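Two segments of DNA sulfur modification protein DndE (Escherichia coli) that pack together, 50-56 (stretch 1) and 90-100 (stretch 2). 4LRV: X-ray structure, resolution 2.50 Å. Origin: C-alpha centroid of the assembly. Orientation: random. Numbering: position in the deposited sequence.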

# COMPACT_ATOMS: atom_id res chain seq x y z
N ARG A 50 12.86 17.80 -33.28
CA ARG A 50 12.05 16.72 -33.84
C ARG A 50 10.84 16.54 -32.94
O ARG A 50 10.67 15.49 -32.33
CB ARG A 50 12.84 15.41 -33.83
CG ARG A 50 13.84 15.20 -34.97
CD ARG A 50 14.71 13.97 -34.69
NE ARG A 50 15.81 14.29 -33.79
CZ ARG A 50 16.67 13.42 -33.26
NH1 ARG A 50 16.58 12.11 -33.51
NH2 ARG A 50 17.63 13.86 -32.47
N ASP A 51 10.01 17.57 -32.83
CA ASP A 51 8.93 17.53 -31.85
C ASP A 51 7.65 18.24 -32.29
O ASP A 51 7.46 19.44 -32.07
CB ASP A 51 9.42 18.08 -30.50
CG ASP A 51 8.44 17.79 -29.37
OD1 ASP A 51 7.49 17.01 -29.57
OD2 ASP A 51 8.64 18.35 -28.27
N SER A 52 6.76 17.47 -32.91
CA SER A 52 5.45 17.98 -33.26
C SER A 52 4.42 17.24 -32.41
O SER A 52 3.53 16.58 -32.94
CB SER A 52 5.18 17.79 -34.76
OG SER A 52 3.80 17.62 -35.05
N LYS A 53 4.55 17.35 -31.09
CA LYS A 53 3.67 16.61 -30.19
C LYS A 53 2.94 17.52 -29.21
O LYS A 53 3.54 18.07 -28.28
CB LYS A 53 4.44 15.52 -29.44
CG LYS A 53 3.55 14.46 -28.79
CD LYS A 53 2.59 13.83 -29.80
CE LYS A 53 1.39 13.15 -29.11
NZ LYS A 53 1.81 12.01 -28.20
N LYS A 54 1.64 17.69 -29.40
CA LYS A 54 0.87 18.58 -28.54
C LYS A 54 0.46 17.88 -27.23
O LYS A 54 -0.07 16.77 -27.27
CB LYS A 54 -0.35 19.14 -29.29
CG LYS A 54 -0.08 20.50 -29.98
CD LYS A 54 1.04 20.44 -31.04
CE LYS A 54 1.76 21.78 -31.18
NZ LYS A 54 3.16 21.62 -31.70
N LEU A 55 0.72 18.52 -26.09
CA LEU A 55 0.38 17.93 -24.80
C LEU A 55 -1.06 18.26 -24.42
O LEU A 55 -1.32 19.12 -23.57
CB LEU A 55 1.39 18.31 -23.70
CG LEU A 55 2.84 17.87 -23.94
CD1 LEU A 55 3.78 18.27 -22.81
CD2 LEU A 55 2.92 16.38 -24.17
N ASP A 56 -1.98 17.53 -25.05
CA ASP A 56 -3.42 17.82 -24.98
C ASP A 56 -4.17 16.82 -24.09
O ASP A 56 -5.34 16.50 -24.34
CB ASP A 56 -4.03 17.86 -26.39
CG ASP A 56 -3.76 16.59 -27.21
OD1 ASP A 56 -2.91 15.75 -26.80
OD2 ASP A 56 -4.40 16.44 -28.28
N LEU A 90 11.71 20.87 -21.13
CA LEU A 90 11.82 19.81 -20.13
C LEU A 90 10.50 19.05 -19.93
O LEU A 90 10.49 17.83 -19.73
CB LEU A 90 12.31 20.37 -18.79
CG LEU A 90 13.82 20.54 -18.61
CD1 LEU A 90 14.08 21.06 -17.22
CD2 LEU A 90 14.60 19.24 -18.83
N ILE A 91 9.39 19.78 -19.97
CA ILE A 91 8.07 19.15 -19.91
C ILE A 91 7.87 18.23 -21.11
O ILE A 91 7.46 17.07 -20.94
CB ILE A 91 6.92 20.19 -19.85
CG1 ILE A 91 7.25 21.29 -18.84
CG2 ILE A 91 5.60 19.48 -19.49
CD1 ILE A 91 6.42 22.55 -19.02
N LYS A 92 8.15 18.73 -22.30
CA LYS A 92 8.07 17.92 -23.52
C LYS A 92 8.96 16.67 -23.40
O LYS A 92 8.54 15.58 -23.75
CB LYS A 92 8.47 18.73 -24.75
CG LYS A 92 7.45 19.79 -25.17
CD LYS A 92 8.04 20.76 -26.19
CE LYS A 92 6.93 21.53 -26.91
NZ LYS A 92 7.46 22.67 -27.73
N ALA A 93 10.17 16.85 -22.87
CA ALA A 93 11.11 15.74 -22.69
C ALA A 93 10.58 14.68 -21.72
O ALA A 93 10.61 13.49 -22.03
CB ALA A 93 12.46 16.24 -22.25
N TRP A 94 10.09 15.12 -20.55
CA TRP A 94 9.45 14.22 -19.57
C TRP A 94 8.27 13.48 -20.20
O TRP A 94 8.15 12.27 -20.07
CB TRP A 94 9.01 14.95 -18.28
CG TRP A 94 8.07 14.11 -17.40
CD1 TRP A 94 8.41 13.05 -16.64
CD2 TRP A 94 6.64 14.26 -17.26
NE1 TRP A 94 7.29 12.52 -16.02
CE2 TRP A 94 6.20 13.25 -16.39
CE3 TRP A 94 5.70 15.16 -17.79
CZ2 TRP A 94 4.86 13.11 -16.02
CZ3 TRP A 94 4.37 15.01 -17.43
CH2 TRP A 94 3.96 13.99 -16.55
N ALA A 95 7.40 14.21 -20.89
CA ALA A 95 6.25 13.62 -21.58
C ALA A 95 6.64 12.64 -22.69
O ALA A 95 6.08 11.55 -22.78
CB ALA A 95 5.34 14.72 -22.14
N ALA A 96 7.60 13.02 -23.52
CA ALA A 96 8.07 12.14 -24.57
C ALA A 96 8.56 10.81 -24.00
O ALA A 96 8.26 9.75 -24.55
CB ALA A 96 9.16 12.82 -25.39
N HIS A 97 9.30 10.88 -22.89
CA HIS A 97 9.75 9.69 -22.19
C HIS A 97 8.62 8.85 -21.61
O HIS A 97 8.70 7.63 -21.62
CB HIS A 97 10.77 10.05 -21.10
CG HIS A 97 12.18 10.05 -21.57
ND1 HIS A 97 12.97 11.18 -21.57
CD2 HIS A 97 12.94 9.06 -22.09
CE1 HIS A 97 14.16 10.88 -22.06
NE2 HIS A 97 14.17 9.60 -22.38
N VAL A 98 7.58 9.48 -21.09
CA VAL A 98 6.45 8.71 -20.58
C VAL A 98 5.77 7.97 -21.73
O VAL A 98 5.48 6.77 -21.61
CB VAL A 98 5.46 9.56 -19.75
CG1 VAL A 98 4.28 8.73 -19.32
CG2 VAL A 98 6.15 10.11 -18.52
N GLU A 99 5.58 8.67 -22.84
CA GLU A 99 4.98 8.09 -24.05
C GLU A 99 5.81 6.92 -24.58
O GLU A 99 5.26 5.85 -24.86
CB GLU A 99 4.82 9.15 -25.14
CG GLU A 99 4.42 8.65 -26.51
CD GLU A 99 4.69 9.68 -27.62
OE1 GLU A 99 5.36 10.71 -27.34
OE2 GLU A 99 4.23 9.46 -28.77
N ASP A 100 7.11 7.13 -24.71
CA ASP A 100 8.00 6.08 -25.22
C ASP A 100 7.95 4.85 -24.31
O ASP A 100 7.67 3.75 -24.77
CB ASP A 100 9.42 6.62 -25.36
CG ASP A 100 10.39 5.55 -25.79
OD1 ASP A 100 10.37 5.19 -26.99
OD2 ASP A 100 11.18 5.08 -24.93

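No hydrogen bond joins the two stretches, although four of the residues that meet across the contact carry charge. The contact rests on one salt bridge, a small apolar patch and a lysine chain lying beside an aspartate. It is modest in size, burying 294 Å² over both sides.

Stretch 2 is helical throughout, with regular backbone hydrogen bonds such as A95 N to I91 O at 2.9 Å and E99 N to A95 O at 2.9 Å. Stretch 1 has no regular helix or strand. Its backbone is fairly extended from D51 to L55, and side chains alternate: D51, K53 and L55 point toward the helix, while S52 and K54 point away. The helix answers with I91, K92, A95 and E99. Steps of three or four residues bring these onto one side of the helix.

L55 is the apolar centre and has the largest covered area, 70 Å². Its chi angles are m and t. This places CD2 3.6 Å from A95 CB and CD1 4.0 Å from I91 CG2. The branched end of leucine thus reaches two helix residues at once. A95 is buried, and its CB points toward stretch 1. Its short side chain leaves the helix surface low here, and the leucine methyl can come close. I91 points sideways and adds a smaller apolar surface through CG2.

The salt bridge joins K53 NZ to E99 OE2 at 3.6 Å. The distance is long, so the attraction is mainly electrostatic. Both side chains start toward the other stretch, and both need their length to meet. K53 has chi1 t and chi2 p; E99 has chi1 and chi2 both t. K53 NZ is also hydrogen-bonded elsewhere in the structure.

D51 and K92 meet differently. K92 points sideways and is nearly extended, with chi1 m and the remaining chi angles t. D51 OD2 lies 3.2 Å from K92 CD, but 4.5 Å from K92 NZ. The charges are opposite and near, yet too far apart for a salt bridge. The carboxylate therefore sits against the aliphatic part of the lysine. Stretch 1 as a whole covers 59 Å² of K92. D51 OD2 is hydrogen-bonded elsewhere in the structure. Its other oxygen, OD1, accepts a weak hydrogen bond from K53 N at 3.3 Å, which links the aspartate to the loop backbone two residues on.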